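Local coordinates for protein putative MAR1 (Leishmania donovani, PDB 1X9G) that is of unknown function but belongs to the isochorismatase superfamily of mostly hydrolytic enzymes and has been named tentatively as a ribonuclease, at residues 30-35 with 114-119; 42-47 with 192-197; 52-57 with 80-85; 127-132 with 158-163. All coordinates share one frame; numbering follows the deposited sequence.

Contact 1: residues 30-35 with 114-119; sequences EAFSKR and GIEGHA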
loop_
_atom_site.group_PDB
_atom_site.type_symbol
_atom_site.label_atom_id
_atom_site.label_comp_id
_atom_site.label_asym_id
_atom_site.label_seq_id
_atom_site.Cartn_x
_atom_site.Cartn_y
_atom_site.Cartn_z
ATOM N N GLU A 30 8.128 30.125 -10.649
ATOM C CA GLU A 30 7.031 31.071 -10.587
ATOM C C GLU A 30 5.768 30.613 -11.305
ATOM O O GLU A 30 4.674 30.817 -10.793
ATOM C CB GLU A 30 7.503 32.463 -11.046
ATOM C CG GLU A 30 6.480 33.618 -10.877
ATOM C CD GLU A 30 5.993 33.804 -9.430
ATOM O OE1 GLU A 30 5.478 32.827 -8.811
ATOM O OE2 GLU A 30 6.128 34.945 -8.925
ATOM N N ALA A 31 5.906 29.973 -12.462
ATOM C CA ALA A 31 4.738 29.490 -13.204
ATOM C C ALA A 31 3.814 28.633 -12.330
ATOM O O ALA A 31 2.578 28.687 -12.466
ATOM C CB ALA A 31 5.179 28.702 -14.419
ATOM N N PHE A 32 4.440 27.883 -11.411
ATOM C CA PHE A 32 3.816 26.838 -10.615
ATOM C C PHE A 32 3.211 27.299 -9.314
ATOM O O PHE A 32 2.249 26.706 -8.834
ATOM C CB PHE A 32 4.856 25.766 -10.300
ATOM C CG PHE A 32 5.272 24.966 -11.488
ATOM C CD1 PHE A 32 6.524 25.171 -12.066
ATOM C CD2 PHE A 32 4.391 24.015 -12.048
ATOM C CE1 PHE A 32 6.931 24.434 -13.171
ATOM C CE2 PHE A 32 4.762 23.265 -13.171
ATOM C CZ PHE A 32 6.052 23.471 -13.740
ATOM N N SER A 33 3.792 28.344 -8.748
ATOM C CA SER A 33 3.422 28.856 -7.433
ATOM C C SER A 33 1.927 28.848 -7.114
ATOM O O SER A 33 1.535 28.628 -5.964
ATOM C CB SER A 33 3.956 30.268 -7.292
ATOM O OG SER A 33 3.798 30.943 -8.533
ATOM N N LYS A 34 1.113 29.103 -8.131
ATOM C CA LYS A 34 -0.338 29.220 -7.980
ATOM C C LYS A 34 -1.058 27.932 -8.330
ATOM O O LYS A 34 -2.206 27.730 -7.903
ATOM C CB LYS A 34 -0.882 30.318 -8.902
ATOM C CG LYS A 34 -0.152 31.653 -8.823
ATOM C CD LYS A 34 -0.188 32.253 -7.401
ATOM C CE LYS A 34 -0.281 33.783 -7.447
ATOM N NZ LYS A 34 -1.540 34.259 -8.100
ATOM N N ARG A 35 -0.383 27.076 -9.107
ATOM C CA ARG A 35 -1.011 25.903 -9.753
ATOM C C ARG A 35 -1.103 24.700 -8.822
ATOM O O ARG A 35 -1.811 23.745 -9.105
ATOM C CB ARG A 35 -0.309 25.537 -11.078
ATOM C CG ARG A 35 0.099 26.763 -11.920
ATOM C CD ARG A 35 0.355 26.482 -13.407
ATOM N NE ARG A 35 -0.842 25.971 -14.088
ATOM C CZ ARG A 35 -0.868 25.481 -15.331
ATOM N NH1 ARG A 35 0.242 25.453 -16.078
ATOM N NH2 ARG A 35 -2.013 25.011 -15.822
ATOM N N GLY A 114 10.177 19.063 -3.816
ATOM C CA GLY A 114 9.678 19.928 -4.879
ATOM C C GLY A 114 8.483 19.424 -5.702
ATOM O O GLY A 114 7.680 18.638 -5.232
ATOM N N ILE A 115 8.443 19.843 -6.964
ATOM C CA ILE A 115 7.323 19.744 -7.825
ATOM C C ILE A 115 7.851 19.325 -9.219
ATOM O O ILE A 115 8.945 19.681 -9.542
ATOM C CB ILE A 115 6.602 21.084 -7.843
ATOM C CG1 ILE A 115 5.109 20.836 -8.040
ATOM C CG2 ILE A 115 7.172 22.129 -8.921
ATOM C CD1 ILE A 115 4.316 21.072 -6.781
ATOM N N GLU A 116 7.141 18.493 -10.013
ATOM C CA GLU A 116 5.887 17.811 -9.654
ATOM C C GLU A 116 6.109 16.343 -9.373
ATOM O O GLU A 116 6.862 15.678 -10.099
ATOM C CB GLU A 116 4.882 17.937 -10.795
ATOM C CG GLU A 116 4.626 19.352 -11.269
ATOM C CD GLU A 116 3.210 19.572 -11.805
ATOM O OE1 GLU A 116 3.095 20.357 -12.771
ATOM O OE2 GLU A 116 2.218 18.981 -11.287
ATOM N N GLY A 117 5.389 15.834 -8.360
ATOM C CA GLY A 117 5.499 14.442 -7.869
ATOM C C GLY A 117 5.545 13.367 -8.945
ATOM O O GLY A 117 6.346 12.425 -8.879
ATOM N N HIS A 118 4.694 13.539 -9.960
ATOM C CA HIS A 118 4.516 12.546 -11.017
ATOM C C HIS A 118 5.338 12.807 -12.278
ATOM O O HIS A 118 5.240 12.028 -13.243
ATOM C CB HIS A 118 3.045 12.478 -11.394
ATOM C CG HIS A 118 2.530 13.752 -11.974
ATOM N ND1 HIS A 118 2.333 14.888 -11.210
ATOM C CD2 HIS A 118 2.226 14.092 -13.248
ATOM C CE1 HIS A 118 1.880 15.860 -11.988
ATOM N NE2 HIS A 118 1.793 15.397 -13.226
ATOM N N ALA A 119 6.143 13.878 -12.266
ATOM C CA ALA A 119 6.786 14.343 -13.475
ATOM C C ALA A 119 8.281 14.432 -13.245
ATOM O O ALA A 119 8.947 13.399 -13.217
ATOM C CB ALA A 119 6.148 15.692 -13.930
#

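Contact 2: residues 42-47 with 192-197; sequences CVFVAN and LKEEPP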
loop_
_atom_site.group_PDB
_atom_site.type_symbol
_atom_site.label_atom_id
_atom_site.label_comp_id
_atom_site.label_asym_id
_atom_site.label_seq_id
_atom_site.Cartn_x
_atom_site.Cartn_y
_atom_site.Cartn_z
ATOM N N CYS A 42 5.874 23.193 0.176
ATOM C CA CYS A 42 7.105 22.861 -0.541
ATOM C C CYS A 42 8.208 23.896 -0.299
ATOM O O CYS A 42 9.382 23.544 -0.138
ATOM C CB CYS A 42 6.850 22.750 -2.036
ATOM S SG CYS A 42 5.750 21.434 -2.455
ATOM N N VAL A 43 7.817 25.176 -0.295
ATOM C CA VAL A 43 8.736 26.293 -0.042
ATOM C C VAL A 43 9.274 26.179 1.384
ATOM O O VAL A 43 10.460 26.344 1.626
ATOM C CB VAL A 43 8.022 27.671 -0.326
ATOM C CG1 VAL A 43 8.832 28.854 0.101
ATOM C CG2 VAL A 43 7.684 27.810 -1.831
ATOM N N PHE A 44 8.379 25.865 2.314
ATOM C CA PHE A 44 8.721 25.754 3.721
ATOM C C PHE A 44 9.791 24.702 3.962
ATOM O O PHE A 44 10.694 24.904 4.793
ATOM C CB PHE A 44 7.469 25.427 4.550
ATOM C CG PHE A 44 7.766 25.120 5.982
ATOM C CD1 PHE A 44 7.937 26.160 6.917
ATOM C CD2 PHE A 44 7.934 23.804 6.405
ATOM C CE1 PHE A 44 8.251 25.875 8.287
ATOM C CE2 PHE A 44 8.251 23.512 7.759
ATOM C CZ PHE A 44 8.392 24.554 8.692
ATOM N N VAL A 45 9.661 23.585 3.245
ATOM C CA VAL A 45 10.521 22.418 3.379
ATOM C C VAL A 45 11.846 22.750 2.722
ATOM O O VAL A 45 12.902 22.372 3.226
ATOM C CB VAL A 45 9.857 21.118 2.746
ATOM C CG1 VAL A 45 10.849 19.996 2.554
ATOM C CG2 VAL A 45 8.710 20.633 3.591
ATOM N N ALA A 46 11.785 23.442 1.596
ATOM C CA ALA A 46 12.980 23.971 0.909
ATOM C C ALA A 46 13.799 24.858 1.822
ATOM O O ALA A 46 15.007 24.648 1.953
ATOM C CB ALA A 46 12.600 24.738 -0.355
ATOM N N ASN A 47 13.136 25.804 2.490
ATOM C CA ASN A 47 13.802 26.600 3.552
ATOM C C ASN A 47 14.322 25.726 4.682
ATOM O O ASN A 47 15.505 25.824 4.982
ATOM C CB ASN A 47 12.922 27.725 4.123
ATOM C CG ASN A 47 12.631 28.831 3.104
ATOM O OD1 ASN A 47 13.512 29.259 2.338
ATOM N ND2 ASN A 47 11.382 29.308 3.103
ATOM N N LEU A 192 12.700 22.601 13.716
ATOM C CA LEU A 192 11.503 21.813 14.060
ATOM C C LEU A 192 10.403 22.545 14.850
ATOM O O LEU A 192 9.283 22.033 14.979
ATOM C CB LEU A 192 11.931 20.565 14.856
ATOM C CG LEU A 192 12.153 19.203 14.193
ATOM C CD1 LEU A 192 12.602 19.260 12.729
ATOM C CD2 LEU A 192 13.118 18.364 15.037
ATOM N N LYS A 193 10.723 23.715 15.417
ATOM C CA LYS A 193 9.726 24.493 16.174
ATOM C C LYS A 193 8.981 25.435 15.241
ATOM O O LYS A 193 7.950 25.974 15.623
ATOM C CB LYS A 193 10.349 25.221 17.377
ATOM C CG LYS A 193 10.812 24.248 18.514
ATOM C CD LYS A 193 11.709 24.956 19.581
ATOM C CE LYS A 193 12.315 23.951 20.643
ATOM N NZ LYS A 193 13.812 24.148 20.868
ATOM N N GLU A 194 9.497 25.593 14.012
ATOM C CA GLU A 194 8.789 26.307 12.925
ATOM C C GLU A 194 7.605 25.476 12.403
ATOM O O GLU A 194 7.667 24.250 12.310
ATOM C CB GLU A 194 9.724 26.691 11.769
ATOM C CG GLU A 194 10.940 27.546 12.150
ATOM C CD GLU A 194 11.960 27.744 10.984
ATOM O OE1 GLU A 194 13.177 27.605 11.239
ATOM O OE2 GLU A 194 11.569 28.043 9.816
ATOM N N GLU A 195 6.525 26.177 12.096
ATOM C CA GLU A 195 5.262 25.591 11.703
ATOM C C GLU A 195 4.991 25.944 10.235
ATOM O O GLU A 195 5.182 27.108 9.834
ATOM C CB GLU A 195 4.124 26.183 12.547
ATOM C CG GLU A 195 4.297 26.118 14.068
ATOM C CD GLU A 195 3.619 24.900 14.675
ATOM O OE1 GLU A 195 3.040 25.022 15.782
ATOM O OE2 GLU A 195 3.657 23.816 14.038
ATOM N N PRO A 196 4.508 24.961 9.444
ATOM C CA PRO A 196 4.184 25.138 8.031
ATOM C C PRO A 196 2.998 26.089 7.768
ATOM O O PRO A 196 2.092 26.219 8.592
ATOM C CB PRO A 196 3.800 23.712 7.568
ATOM C CG PRO A 196 4.194 22.835 8.599
ATOM C CD PRO A 196 4.223 23.593 9.887
ATOM N N PRO A 197 2.992 26.719 6.600
ATOM C CA PRO A 197 1.893 27.553 6.117
ATOM C C PRO A 197 0.551 26.813 6.109
ATOM O O PRO A 197 -0.467 27.348 6.580
ATOM C CB PRO A 197 2.312 27.884 4.682
ATOM C CG PRO A 197 3.786 27.698 4.658
ATOM C CD PRO A 197 4.113 26.651 5.653
#

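Contact 3: residues 52-57 with 80-85; sequences LHEVVP and TLPKTA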
loop_
_atom_site.group_PDB
_atom_site.type_symbol
_atom_site.label_atom_id
_atom_site.label_comp_id
_atom_site.label_asym_id
_atom_site.label_seq_id
_atom_site.Cartn_x
_atom_site.Cartn_y
_atom_site.Cartn_z
ATOM N N LEU A 52 19.054 23.614 7.564
ATOM C CA LEU A 52 19.687 22.383 8.019
ATOM C C LEU A 52 21.087 22.162 7.409
ATOM O O LEU A 52 22.012 21.747 8.112
ATOM C CB LEU A 52 18.784 21.157 7.739
ATOM C CG LEU A 52 19.418 19.821 8.158
ATOM C CD1 LEU A 52 19.652 19.929 9.639
ATOM C CD2 LEU A 52 18.622 18.551 7.803
ATOM N N HIS A 53 21.205 22.377 6.104
ATOM C CA HIS A 53 22.460 22.149 5.407
ATOM C C HIS A 53 23.545 23.132 5.889
ATOM O O HIS A 53 24.704 22.737 6.034
ATOM C CB HIS A 53 22.252 22.225 3.889
ATOM C CG HIS A 53 23.418 22.777 3.125
ATOM N ND1 HIS A 53 24.580 22.065 2.913
ATOM C CD2 HIS A 53 23.587 23.971 2.501
ATOM C CE1 HIS A 53 25.415 22.797 2.196
ATOM N NE2 HIS A 53 24.840 23.962 1.941
ATOM N N GLU A 54 23.158 24.388 6.148
ATOM C CA GLU A 54 24.040 25.370 6.801
ATOM C C GLU A 54 24.525 24.917 8.179
ATOM O O GLU A 54 25.657 25.163 8.526
ATOM C CB GLU A 54 23.365 26.731 6.878
ATOM C CG GLU A 54 23.203 27.291 5.495
ATOM C CD GLU A 54 22.194 28.393 5.398
ATOM O OE1 GLU A 54 21.304 28.483 6.267
ATOM O OE2 GLU A 54 22.289 29.171 4.422
ATOM N N VAL A 55 23.677 24.214 8.937
ATOM C CA VAL A 55 24.110 23.553 10.178
ATOM C C VAL A 55 25.233 22.544 9.888
ATOM O O VAL A 55 26.209 22.477 10.619
ATOM C CB VAL A 55 22.938 22.854 10.930
ATOM C CG1 VAL A 55 23.451 22.124 12.128
ATOM C CG2 VAL A 55 21.887 23.833 11.381
ATOM N N VAL A 56 25.111 21.774 8.808
ATOM C CA VAL A 56 26.035 20.644 8.590
ATOM C C VAL A 56 26.661 20.578 7.178
ATOM O O VAL A 56 26.498 19.602 6.480
ATOM C CB VAL A 56 25.395 19.267 9.036
ATOM C CG1 VAL A 56 26.471 18.167 9.112
ATOM C CG2 VAL A 56 24.728 19.395 10.423
ATOM N N PRO A 57 27.459 21.594 6.801
ATOM C CA PRO A 57 27.840 21.776 5.404
ATOM C C PRO A 57 29.004 20.934 4.861
ATOM O O PRO A 57 29.123 20.783 3.639
ATOM C CB PRO A 57 28.180 23.270 5.336
ATOM C CG PRO A 57 28.059 23.789 6.755
ATOM C CD PRO A 57 28.069 22.636 7.645
ATOM N N THR A 80 15.101 31.351 0.411
ATOM C CA THR A 80 16.426 31.876 0.646
ATOM C C THR A 80 17.500 30.798 0.631
ATOM O O THR A 80 17.860 30.226 1.653
ATOM C CB THR A 80 16.514 32.803 1.881
ATOM O OG1 THR A 80 15.367 32.623 2.718
ATOM C CG2 THR A 80 16.573 34.296 1.398
ATOM N N LEU A 81 17.983 30.548 -0.581
ATOM C CA LEU A 81 19.105 29.671 -0.885
ATOM C C LEU A 81 20.331 29.871 0.002
ATOM O O LEU A 81 20.649 31.009 0.380
ATOM C CB LEU A 81 19.542 29.908 -2.342
ATOM C CG LEU A 81 18.663 29.459 -3.513
ATOM C CD1 LEU A 81 17.897 28.169 -3.114
ATOM C CD2 LEU A 81 17.727 30.574 -4.003
ATOM N N PRO A 82 21.050 28.776 0.303
ATOM C CA PRO A 82 22.349 28.891 0.963
ATOM C C PRO A 82 23.383 29.461 -0.020
ATOM O O PRO A 82 23.225 29.288 -1.233
ATOM C CB PRO A 82 22.698 27.439 1.321
ATOM C CG PRO A 82 21.499 26.624 1.026
ATOM C CD PRO A 82 20.694 27.375 0.032
ATOM N N LYS A 83 24.427 30.130 0.480
ATOM C CA LYS A 83 25.457 30.679 -0.419
ATOM C C LYS A 83 26.171 29.563 -1.172
ATOM O O LYS A 83 26.622 29.756 -2.303
ATOM C CB LYS A 83 26.484 31.546 0.334
ATOM C CG LYS A 83 25.885 32.567 1.271
ATOM C CD LYS A 83 24.922 33.496 0.542
ATOM C CE LYS A 83 24.307 34.498 1.504
ATOM N NZ LYS A 83 24.219 35.843 0.858
ATOM N N THR A 84 26.258 28.394 -0.541
ATOM C CA THR A 84 26.907 27.245 -1.149
ATOM C C THR A 84 26.105 26.552 -2.276
ATOM O O THR A 84 26.632 25.641 -2.917
ATOM C CB THR A 84 27.313 26.210 -0.073
ATOM O OG1 THR A 84 26.282 26.127 0.914
ATOM C CG2 THR A 84 28.622 26.630 0.617
ATOM N N ALA A 85 24.866 26.987 -2.530
ATOM C CA ALA A 85 23.944 26.287 -3.472
ATOM C C ALA A 85 24.452 26.063 -4.916
ATOM O O ALA A 85 25.028 26.968 -5.515
ATOM C CB ALA A 85 22.567 26.991 -3.506
#

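Contact 4: residues 127-132 with 158-163; sequences DLLDMN and SSWGPN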
loop_
_atom_site.group_PDB
_atom_site.type_symbol
_atom_site.label_atom_id
_atom_site.label_comp_id
_atom_site.label_asym_id
_atom_site.label_seq_id
_atom_site.Cartn_x
_atom_site.Cartn_y
_atom_site.Cartn_z
ATOM N N ASP A 127 16.057 7.780 -11.833
ATOM C CA ASP A 127 17.481 7.986 -12.259
ATOM C C ASP A 127 18.483 7.881 -11.089
ATOM O O ASP A 127 19.467 7.148 -11.167
ATOM C CB ASP A 127 17.686 9.316 -13.003
ATOM C CG ASP A 127 17.029 9.363 -14.409
ATOM O OD1 ASP A 127 16.716 10.494 -14.829
ATOM O OD2 ASP A 127 16.840 8.325 -15.107
ATOM N N LEU A 128 18.215 8.602 -10.008
ATOM C CA LEU A 128 18.946 8.407 -8.765
ATOM C C LEU A 128 19.055 6.940 -8.362
ATOM O O LEU A 128 20.142 6.477 -8.006
ATOM C CB LEU A 128 18.284 9.195 -7.655
ATOM C CG LEU A 128 18.733 10.635 -7.353
ATOM C CD1 LEU A 128 19.874 11.140 -8.294
ATOM C CD2 LEU A 128 17.528 11.626 -7.241
ATOM N N LEU A 129 17.943 6.187 -8.435
ATOM C CA LEU A 129 17.995 4.793 -8.027
ATOM C C LEU A 129 18.929 4.012 -8.908
ATOM O O LEU A 129 19.720 3.232 -8.410
ATOM C CB LEU A 129 16.604 4.112 -7.930
ATOM C CG LEU A 129 15.744 4.550 -6.735
ATOM C CD1 LEU A 129 14.338 3.977 -6.794
ATOM C CD2 LEU A 129 16.390 4.365 -5.353
ATOM N N ASP A 130 18.831 4.224 -10.213
ATOM C CA ASP A 130 19.785 3.671 -11.175
ATOM C C ASP A 130 21.254 4.043 -10.939
ATOM O O ASP A 130 22.142 3.294 -11.337
ATOM C CB ASP A 130 19.353 3.997 -12.593
ATOM C CG ASP A 130 18.270 3.054 -13.062
ATOM O OD1 ASP A 130 17.057 3.282 -12.779
ATOM O OD2 ASP A 130 18.644 2.015 -13.658
ATOM N N MET A 131 21.495 5.150 -10.241
ATOM C CA MET A 131 22.847 5.549 -9.886
ATOM C C MET A 131 23.339 4.942 -8.557
ATOM O O MET A 131 24.430 5.263 -8.102
ATOM C CB MET A 131 22.950 7.082 -9.845
ATOM C CG MET A 131 22.819 7.758 -11.199
ATOM S SD MET A 131 23.026 9.524 -11.001
ATOM C CE MET A 131 24.824 9.679 -11.135
ATOM N N ASN A 132 22.525 4.071 -7.959
ATOM C CA ASN A 132 22.757 3.487 -6.630
ATOM C C ASN A 132 22.782 4.455 -5.458
ATOM O O ASN A 132 23.392 4.150 -4.441
ATOM C CB ASN A 132 24.020 2.619 -6.562
ATOM C CG ASN A 132 24.069 1.556 -7.635
ATOM O OD1 ASN A 132 23.120 0.790 -7.856
ATOM N ND2 ASN A 132 25.205 1.487 -8.299
ATOM N N SER A 158 6.588 4.438 -3.332
ATOM C CA SER A 158 6.531 3.627 -2.103
ATOM C C SER A 158 6.847 2.129 -2.325
ATOM O O SER A 158 7.156 1.395 -1.388
ATOM C CB SER A 158 5.112 3.717 -1.512
ATOM O OG SER A 158 4.968 4.902 -0.732
ATOM N N SER A 159 6.675 1.660 -3.551
ATOM C CA SER A 159 6.972 0.281 -3.872
ATOM C C SER A 159 8.389 0.108 -4.365
ATOM O O SER A 159 8.721 -0.963 -4.797
ATOM C CB SER A 159 6.000 -0.223 -4.931
ATOM O OG SER A 159 6.347 0.354 -6.193
ATOM N N TRP A 160 9.201 1.157 -4.318
ATOM C CA TRP A 160 10.603 1.159 -4.822
ATOM C C TRP A 160 11.659 0.978 -3.707
ATOM O O TRP A 160 12.813 1.442 -3.860
ATOM C CB TRP A 160 10.932 2.479 -5.595
ATOM C CG TRP A 160 10.230 2.593 -6.917
ATOM C CD1 TRP A 160 9.495 1.598 -7.541
ATOM C CD2 TRP A 160 10.180 3.739 -7.802
ATOM N NE1 TRP A 160 9.023 2.060 -8.736
ATOM C CE2 TRP A 160 9.437 3.351 -8.935
ATOM C CE3 TRP A 160 10.751 5.039 -7.772
ATOM C CZ2 TRP A 160 9.196 4.215 -10.016
ATOM C CZ3 TRP A 160 10.512 5.904 -8.856
ATOM C CH2 TRP A 160 9.722 5.482 -9.956
ATOM N N GLY A 161 11.274 0.360 -2.585
ATOM C CA GLY A 161 12.216 0.147 -1.476
ATOM C C GLY A 161 13.171 -0.969 -1.893
ATOM O O GLY A 161 12.904 -1.633 -2.898
ATOM N N PRO A 162 14.290 -1.191 -1.135
ATOM C CA PRO A 162 14.773 -0.530 0.108
ATOM C C PRO A 162 15.531 0.767 -0.090
ATOM O O PRO A 162 15.798 1.474 0.874
ATOM C CB PRO A 162 15.725 -1.557 0.710
ATOM C CG PRO A 162 16.172 -2.419 -0.437
ATOM C CD PRO A 162 15.171 -2.312 -1.547
ATOM N N ASN A 163 15.851 1.125 -1.320
ATOM C CA ASN A 163 16.633 2.308 -1.502
ATOM C C ASN A 163 15.831 3.594 -1.749
ATOM O O ASN A 163 16.436 4.644 -1.927
ATOM C CB ASN A 163 17.719 2.051 -2.534
ATOM C CG ASN A 163 18.703 1.006 -2.054
ATOM O OD1 ASN A 163 18.926 0.003 -2.719
ATOM N ND2 ASN A 163 19.249 1.206 -0.842
#

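Contact 1: residues 30-35 with 114-119
The turn from strand 109-115 into helix 117-130, where Ile115 and Glu116 are joined by a cis peptide bond, is met by Phe32 from the loop that follows strand 21-26. Phe32 CB points at the turn, and the ring meets both side chains, Ile115 over one face and Glu116 obliquely. Ile115 CG2 is displaced toward the rim of that face, 4.3 Å from Phe32 CG. Glu116 reaches the ring with its far end only: its chain bends at chi2 (-149°), bringing OE1 to 3.4 Å from Phe32 CE2, with the carboxylate turned 78° against the ring. A non-proline cis peptide at this junction is a hallmark of isochorismatase-like hydrolases, whose helix after the fourth strand of the sheet carries the nucleophile; the geometry here is consistent with that architecture. The other carboxylate oxygen, Glu116 OE2, takes the backbone N-H of Gln145, which would limit rotation of the group touching the ring. Arg35 N bonds to Phe32 O at 2.7 Å within the loop. A little further along, His118 ND1 bonds to Ser144 OG of the same chain and NE2 to Glu170 OE2 of the second subunit.

Contact 2: residues 42-47 with 192-197
Phe44 presents one ring face to Pro196, whose CA stands over its centre: 4.0 Å from the centroid and only 7° off the ring normal, a CH-pi contact. Phe44 chi1 of 172° sets CG opposite the backbone N and carries the ring away from helix 39-55 to meet the chain 192-197, which passes over it without regular structure of its own. Four consecutive residues of that chain touch the one ring. At its far end Phe44 CZ approaches Glu194 O at 3.7 Å, while the aliphatic CB of Glu194 lies 3.9 Å from Phe44 CE1. Glu195 CB points away, and Glu195 O stands 3.7 Å from Phe44 CE1. At the root of the side chain Pro197 takes over, its CD 3.7 Å from Phe44 CB. The side chains of Phe44 and Pro196 cross at a slant, with Pro196 CG 4.2 Å from Phe44 CE2. No hydrogen bond crosses between the segments, so the contact is packing of the ring against proline carbons, Glu194 CB and two backbone carbonyls. The two prolines also rest on Asn41 of helix 39-55, one turn earlier, and Pro197 on Ala40. Just upstream, Leu192, just after helix 185-191, packs on Leu173 and Leu174 of helix 169-176, while Val45 of helix 39-55 faces strand 134-143 through Pro138 and Asp140.

Contact 3: residues 52-57 with 80-85
His53 NE2 and Thr84 OG1 share a hydrogen bond of 2.8 Å, nearly straight at 164°, in which the hydroxyl lies at the edge of the imidazole near its plane. The other ring nitrogen, ND1, is bonded to Thr60 OG1, which Val56 O also engages, so the ring is held at both nitrogens and its rotation is fixed. Thr84 can reach in because its chi1 of 39° places OG1 between the backbone N and the carbonyl carbon. Beside this bond the same ring edge meets Pro82: His53 CD2 is 3.7 Å from Pro82 CG. Helix 39-55 is the connection of a beta-alpha-beta crossover between the neighbouring parallel strands 21-26 and 60-67. Its last turn is here joined to the loop leading to strand 86-90, outermost within the chain, and His53 also packs on Phe23 and Tyr62 of the two strands. Thr84 and Pro82 belong to one type I beta turn running from Pro82 to Ala85, closed by Ala85 N to Pro82 O at 3.1 Å. Glu54 also reaches Pro82, crossing it at about a right angle, with Glu54 OE2 3.5 Å from Pro82 CA. Its carboxylate makes a salt bridge through OE1 to Arg51, whose NH2 in turn bonds to Thr80 O.

Contact 4: residues 127-132 with 158-163
Leu129 lies in the last turn of helix 117-130, facing an irregular loop, 158-163, whose Asn163 brings its CA to 7.1 Å from that of Leu129. The helix ends in a Schellman motif: Asn132 has a positive phi of 63° and two bonds run back into the last turn, among them Asn132 N to Leu129 O at 3.0 Å. The loop bends through a cis peptide between Gly161 and Pro162 before entering strand 164-167. In the alpha/beta/alpha sandwich built on a parallel sheet this helix is the crossover between strands 109-115 and 134-143. Leu129 carries the contact alone from its side: CG stands opposite the carbonyl carbon (chi1 -73°) and the chain extends (chi2 173°), sending one methyl to each of two partners. CD1 turns to Trp160, 3.9 Å from CE3 at an oblique approach to the indole, and equally far from Trp160 CB. The indole also leans on Leu122, Val125 and Ala126 of helix 117-130, and Arg11 of the second subunit makes a cation-pi contact with it. The other methyl meets Asn163, whose backbone pairs with Val135: Leu129 CD2 is 3.9 Å from Asn163 CB and 3.4 Å from Asn163 O.

Contacts 1 and 4 are buried and use opposite ends of helix 117-130, the first at its start with the cis peptide and the second at its C-terminal Schellman turn; both also border the second subunit. Contacts 2 and 3 share helix 39-55, their centres about 15 Å apart, and meet where Asn47 OD1 of one lies 3.3 Å from Thr80 N of the other, a probable hydrogen bond. Contact 2 is a surface contact of an aromatic ring against prolines and backbone carbonyls, whereas contact 3, partly buried, alone has a hydrogen bond between its segments. Contact 4, on the far side of the chain's centre from contacts 2 and 3, is essentially apolar; contact 1 sets a carboxylate beside an aromatic ring.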